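Local coordinates for uncharacterized conserved protein (Thermotoga maritima, PDB 2ZBV) that binds adenosine between its subunits and probably cleaves S-adenosyl-L-methionine by nucleophilic substitution, as SAM hydrolases and SAM-dependent halogenases do, at residues Y87-D92 and A133-H138; I240-N243 and Q249-S252. All coordinates share one frame; numbering follows the deposited sequence.

Contact 1. Residues Y87-D92 and A133-H138; sequences YFVAPD and APVAAH
Val89, near the middle of strand 87-91, pushes both of its methyl groups against one face of helix 127-140, and the helix answers with Val135 and Ala136. The two branches divide the work. CG2 lies closest to the helix backbone: it sits 3.9 Å from Ala136 CA and just as far from Ala136 CB, a close approach to the main chain that the small alanine side chain probably allows. CG1, turned anti to the backbone N (chi1 179°), reaches the neighbouring residue instead and meets Val135 CG1 at 4.1 Å, the two valine side chains crossing at a slant. The tight side is therefore the one over Ala136, where the CA atoms of Val89 and Ala136 come within 6.2 Å, and the Val135 side is slightly looser. No hydrogen bond joins the two segments; the contact is wholly apolar, methyl groups against methyl groups and the CA of Ala136, and all three residues are buried.

This is a helix laid on the six-stranded mixed sheet of the N-terminal domain, in which strand 87-91 runs parallel to strand 62-66 and antiparallel to strand 77-82. Val62 lies against both Val89 and Ala136, and Val79 touches Val135, so strands on both sides of 87-91 share in the same apolar layer. The far side of the helix is also packed, with Pro134 and Ala137 resting on Ile25 of helix 14-25. Partial exposure begins at the margins, at His138 on the helix, and at Tyr87 and Asp92 at the two ends of segment 87-92; the Asp92 carboxylate accepts a hydrogen bond from Glu156 N through OD1.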
loop_
_atom_site.group_PDB
_atom_site.type_symbol
_atom_site.label_atom_id
_atom_site.label_comp_id
_atom_site.label_asym_id
_atom_site.label_seq_id
_atom_site.Cartn_x
_atom_site.Cartn_y
_atom_site.Cartn_z
ATOM N N TYR A 87 15.523 -12.194 14.370
ATOM C CA TYR A 87 14.451 -12.472 15.321
ATOM C C TYR A 87 13.066 -12.462 14.680
ATOM O O TYR A 87 12.779 -11.624 13.823
ATOM C CB TYR A 87 14.517 -11.453 16.456
ATOM C CG TYR A 87 15.835 -11.491 17.199
ATOM C CD1 TYR A 87 16.066 -12.437 18.201
ATOM C CD2 TYR A 87 16.866 -10.607 16.877
ATOM C CE1 TYR A 87 17.295 -12.502 18.867
ATOM C CE2 TYR A 87 18.100 -10.663 17.535
ATOM C CZ TYR A 87 18.307 -11.614 18.529
ATOM O OH TYR A 87 19.523 -11.684 19.176
ATOM N N PHE A 88 12.216 -13.399 15.111
ATOM C CA PHE A 88 10.857 -13.529 14.582
ATOM C C PHE A 88 9.803 -13.600 15.672
ATOM O O PHE A 88 9.781 -14.537 16.470
ATOM C CB PHE A 88 10.748 -14.779 13.715
ATOM C CG PHE A 88 11.716 -14.802 12.572
ATOM C CD1 PHE A 88 11.349 -14.310 11.321
ATOM C CD2 PHE A 88 13.018 -15.261 12.759
ATOM C CE1 PHE A 88 12.272 -14.269 10.268
ATOM C CE2 PHE A 88 13.948 -15.226 11.710
ATOM C CZ PHE A 88 13.574 -14.729 10.466
ATOM N N VAL A 89 8.936 -12.595 15.688
ATOM C CA VAL A 89 7.838 -12.500 16.637
ATOM C C VAL A 89 6.600 -12.976 15.876
ATOM O O VAL A 89 6.155 -12.313 14.934
ATOM C CB VAL A 89 7.647 -11.044 17.081
ATOM C CG1 VAL A 89 6.484 -10.938 18.070
ATOM C CG2 VAL A 89 8.946 -10.529 17.691
ATOM N N ALA A 90 6.047 -14.118 16.279
ATOM C CA ALA A 90 4.898 -14.671 15.574
ATOM C C ALA A 90 4.123 -15.748 16.330
ATOM O O ALA A 90 4.547 -16.224 17.387
ATOM C CB ALA A 90 5.364 -15.244 14.246
ATOM N N PRO A 91 2.952 -16.130 15.798
ATOM C CA PRO A 91 2.160 -17.171 16.452
ATOM C C PRO A 91 2.809 -18.508 16.116
ATOM O O PRO A 91 3.442 -18.652 15.064
ATOM C CB PRO A 91 0.783 -17.015 15.807
ATOM C CG PRO A 91 1.112 -16.519 14.427
ATOM C CD PRO A 91 2.175 -15.481 14.723
ATOM N N ASP A 92 2.665 -19.478 17.010
ATOM C CA ASP A 92 3.236 -20.804 16.798
ATOM C C ASP A 92 2.290 -21.635 15.917
ATOM O O ASP A 92 1.731 -22.635 16.366
ATOM C CB ASP A 92 3.453 -21.492 18.158
ATOM C CG ASP A 92 4.036 -22.887 18.027
ATOM O OD1 ASP A 92 4.939 -23.084 17.184
ATOM O OD2 ASP A 92 3.598 -23.788 18.774
ATOM N N ALA A 133 3.138 -6.810 18.216
ATOM C CA ALA A 133 3.769 -5.550 17.844
ATOM C C ALA A 133 4.598 -4.955 18.980
ATOM O O ALA A 133 5.767 -4.637 18.792
ATOM C CB ALA A 133 2.712 -4.541 17.366
ATOM N N PRO A 134 4.009 -4.800 20.177
ATOM C CA PRO A 134 4.813 -4.226 21.261
ATOM C C PRO A 134 6.041 -5.065 21.613
ATOM O O PRO A 134 7.104 -4.522 21.929
ATOM C CB PRO A 134 3.807 -4.095 22.412
ATOM C CG PRO A 134 2.757 -5.139 22.098
ATOM C CD PRO A 134 2.614 -5.006 20.603
ATOM N N VAL A 135 5.905 -6.385 21.552
ATOM C CA VAL A 135 7.034 -7.258 21.843
ATOM C C VAL A 135 8.150 -7.025 20.821
ATOM O O VAL A 135 9.327 -6.897 21.188
ATOM C CB VAL A 135 6.604 -8.739 21.842
ATOM C CG1 VAL A 135 7.822 -9.649 21.759
ATOM C CG2 VAL A 135 5.830 -9.039 23.127
ATOM N N ALA A 136 7.782 -6.951 19.542
ATOM C CA ALA A 136 8.769 -6.704 18.495
ATOM C C ALA A 136 9.411 -5.342 18.743
ATOM O O ALA A 136 10.618 -5.177 18.574
ATOM C CB ALA A 136 8.105 -6.726 17.116
ATOM N N ALA A 137 8.595 -4.369 19.140
ATOM C CA ALA A 137 9.086 -3.025 19.412
ATOM C C ALA A 137 10.139 -3.023 20.521
ATOM O O ALA A 137 11.168 -2.360 20.392
ATOM C CB ALA A 137 7.935 -2.106 19.792
ATOM N N HIS A 138 9.879 -3.756 21.603
ATOM C CA HIS A 138 10.824 -3.829 22.726
ATOM C C HIS A 138 12.113 -4.548 22.319
ATOM O O HIS A 138 13.216 -4.107 22.653
ATOM C CB HIS A 138 10.188 -4.553 23.930
ATOM C CG HIS A 138 9.132 -3.755 24.634
ATOM N ND1 HIS A 138 9.393 -2.541 25.235
ATOM C CD2 HIS A 138 7.810 -3.991 24.822
ATOM C CE1 HIS A 138 8.276 -2.062 25.758
ATOM N NE2 HIS A 138 7.301 -2.923 25.522
#

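Contact 2. Residues I240-N243 and Q249-S252; sequences IAVN and QVLS. With ADN (adenosine), chain F.
Val242 and Val250 face each other through single methyl groups, CG2 to CG2 at 3.8 Å, where the end of strand 237-242 meets the short helix 247-251. From CB, the Val242 side chain forks. With chi1 at 169°, CG2 is the branch set beside the backbone N and turned to the helix, where it also comes within 4.1 Å of Val250 CB. One step further along the interface, Leu251 continues the packing. Its CB and CG stay back from the strand, and the terminal CD1 makes the touch, 3.7 Å from Ile240 CG2 and 4.1 Å from Ile240 CB; the tip thus rests on the CG2 methyl, with the branch carbon CB just behind it. Ile240 and Val242 alternate with Ala241, whose side chain points to the other face of the strand, toward Asn182 and Phe220.

The helix follows the strand after a short loop and packs back against it, in the mixed sheet region of the C-terminal domain. It closes in a Schellman motif, with Ser252 at positive phi (61°) as the C-prime residue, a backbone bond from Val253 N to Ser248 O and a weak one from Ser252 N to Gln249 O. While the valine side chain faces the helix, the Val242 carbonyl serves the ligand: adenosine N6 donates to Val242 O at 3.0 Å in a nearly straight bond (174°), a pairing that reads the amino group of adenine. Asn243 OD1 lies 3.8 Å from adenosine C2, a contact beside the adenine ring rather than a hydrogen bond. Leu244 N and Asn182 ND2 bind the same nucleoside, and a second subunit adds Asp7, Asp68 and Thr125. Ile240 and Leu251 are buried, whereas Val250 lies on the exposed side of the contact.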
loop_
_atom_site.group_PDB
_atom_site.type_symbol
_atom_site.label_atom_id
_atom_site.label_comp_id
_atom_site.label_asym_id
_atom_site.label_seq_id
_atom_site.Cartn_x
_atom_site.Cartn_y
_atom_site.Cartn_z
ATOM N N ILE A 240 8.872 -19.576 -13.236
ATOM C CA ILE A 240 8.414 -19.681 -14.614
ATOM C C ILE A 240 7.739 -18.358 -14.930
ATOM O O ILE A 240 6.869 -17.905 -14.187
ATOM C CB ILE A 240 7.391 -20.829 -14.819
ATOM C CG1 ILE A 240 8.041 -22.179 -14.519
ATOM C CG2 ILE A 240 6.879 -20.827 -16.259
ATOM C CD1 ILE A 240 7.787 -22.669 -13.118
ATOM N N ALA A 241 8.151 -17.731 -16.026
ATOM C CA ALA A 241 7.569 -16.454 -16.422
ATOM C C ALA A 241 7.252 -16.427 -17.909
ATOM O O ALA A 241 7.734 -17.260 -18.672
ATOM C CB ALA A 241 8.531 -15.320 -16.090
ATOM N N VAL A 242 6.411 -15.479 -18.301
ATOM C CA VAL A 242 6.069 -15.276 -19.705
ATOM C C VAL A 242 6.568 -13.862 -19.956
ATOM O O VAL A 242 6.189 -12.930 -19.241
ATOM C CB VAL A 242 4.534 -15.331 -19.955
ATOM C CG1 VAL A 242 4.209 -14.840 -21.359
ATOM C CG2 VAL A 242 4.027 -16.763 -19.777
ATOM N N ASN A 243 7.438 -13.700 -20.945
ATOM C CA ASN A 243 7.973 -12.385 -21.245
ATOM C C ASN A 243 6.863 -11.404 -21.597
ATOM O O ASN A 243 6.157 -11.578 -22.590
ATOM C CB ASN A 243 8.987 -12.470 -22.385
ATOM C CG ASN A 243 9.565 -11.125 -22.731
ATOM O OD1 ASN A 243 9.701 -10.267 -21.864
ATOM N ND2 ASN A 243 9.919 -10.931 -23.997
ATOM N N GLN A 249 -1.497 -17.400 -15.743
ATOM C CA GLN A 249 -2.645 -17.523 -16.644
ATOM C C GLN A 249 -2.365 -18.531 -17.756
ATOM O O GLN A 249 -3.204 -19.369 -18.071
ATOM C CB GLN A 249 -2.995 -16.169 -17.274
ATOM C CG GLN A 249 -3.579 -15.143 -16.308
ATOM C CD GLN A 249 -3.973 -13.847 -17.005
ATOM O OE1 GLN A 249 -4.774 -13.850 -17.941
ATOM N NE2 GLN A 249 -3.408 -12.731 -16.549
ATOM N N VAL A 250 -1.180 -18.442 -18.350
ATOM C CA VAL A 250 -0.790 -19.350 -19.424
ATOM C C VAL A 250 -0.748 -20.801 -18.952
ATOM O O VAL A 250 -1.251 -21.700 -19.628
ATOM C CB VAL A 250 0.591 -18.959 -19.994
ATOM C CG1 VAL A 250 1.106 -20.044 -20.933
ATOM C CG2 VAL A 250 0.476 -17.629 -20.730
ATOM N N LEU A 251 -0.149 -21.020 -17.788
ATOM C CA LEU A 251 -0.034 -22.356 -17.219
ATOM C C LEU A 251 -1.334 -22.755 -16.535
ATOM O O LEU A 251 -1.604 -23.941 -16.336
ATOM C CB LEU A 251 1.106 -22.394 -16.198
ATOM C CG LEU A 251 2.500 -22.006 -16.706
ATOM C CD1 LEU A 251 3.478 -21.998 -15.538
ATOM C CD2 LEU A 251 2.957 -22.987 -17.780
ATOM N N SER A 252 -2.134 -21.751 -16.185
ATOM C CA SER A 252 -3.398 -21.974 -15.498
ATOM C C SER A 252 -3.083 -22.646 -14.168
ATOM O O SER A 252 -3.632 -23.700 -13.839
ATOM C CB SER A 252 -4.314 -22.864 -16.342
ATOM O OG SER A 252 -5.576 -23.017 -15.718
HETATM O "O5'" ADN F . 13.140 -6.146 -11.915
HETATM C "C5'" ADN F . 11.863 -5.547 -11.739
HETATM C "C4'" ADN F . 11.223 -5.366 -13.109
HETATM O "O4'" ADN F . 11.016 -6.641 -13.767
HETATM C "C3'" ADN F . 9.834 -4.698 -13.026
HETATM O "O3'" ADN F . 9.954 -3.291 -13.153
HETATM C "C2'" ADN F . 9.030 -5.375 -14.172
HETATM O "O2'" ADN F . 8.591 -4.419 -15.157
HETATM C "C1'" ADN F . 9.985 -6.420 -14.766
HETATM N N9 ADN F . 9.273 -7.680 -15.025
HETATM C C8 ADN F . 8.736 -8.518 -14.076
HETATM N N7 ADN F . 8.174 -9.539 -14.647
HETATM C C5 ADN F . 8.305 -9.434 -15.987
HETATM C C6 ADN F . 7.901 -10.227 -17.105
HETATM N N6 ADN F . 7.204 -11.399 -16.915
HETATM N N1 ADN F . 8.215 -9.804 -18.350
HETATM C C2 ADN F . 8.892 -8.666 -18.552
HETATM N N3 ADN F . 9.287 -7.897 -17.531
HETATM C C4 ADN F . 9.018 -8.240 -16.252
#

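How the contacts relate
Both contacts lay a helix against a strand through aliphatic side chains, without a hydrogen bond between the segments, but they belong to different domains, with centres 37 Å apart on opposite sides of the chain's centre. Contact 1 is wholly buried and joins elements distant in sequence; contact 2 links a strand to the helix that follows it, and one of its four touching residues is exposed. Chemistry differs with place. In contact 1 neither segment touches the ligand, the Val89 side chain lying about 12 Å from a bound adenosine, whereas in contact 2 the strand end also offers a backbone acceptor to adenosine, in a site completed by the N-terminal domain of a second subunit.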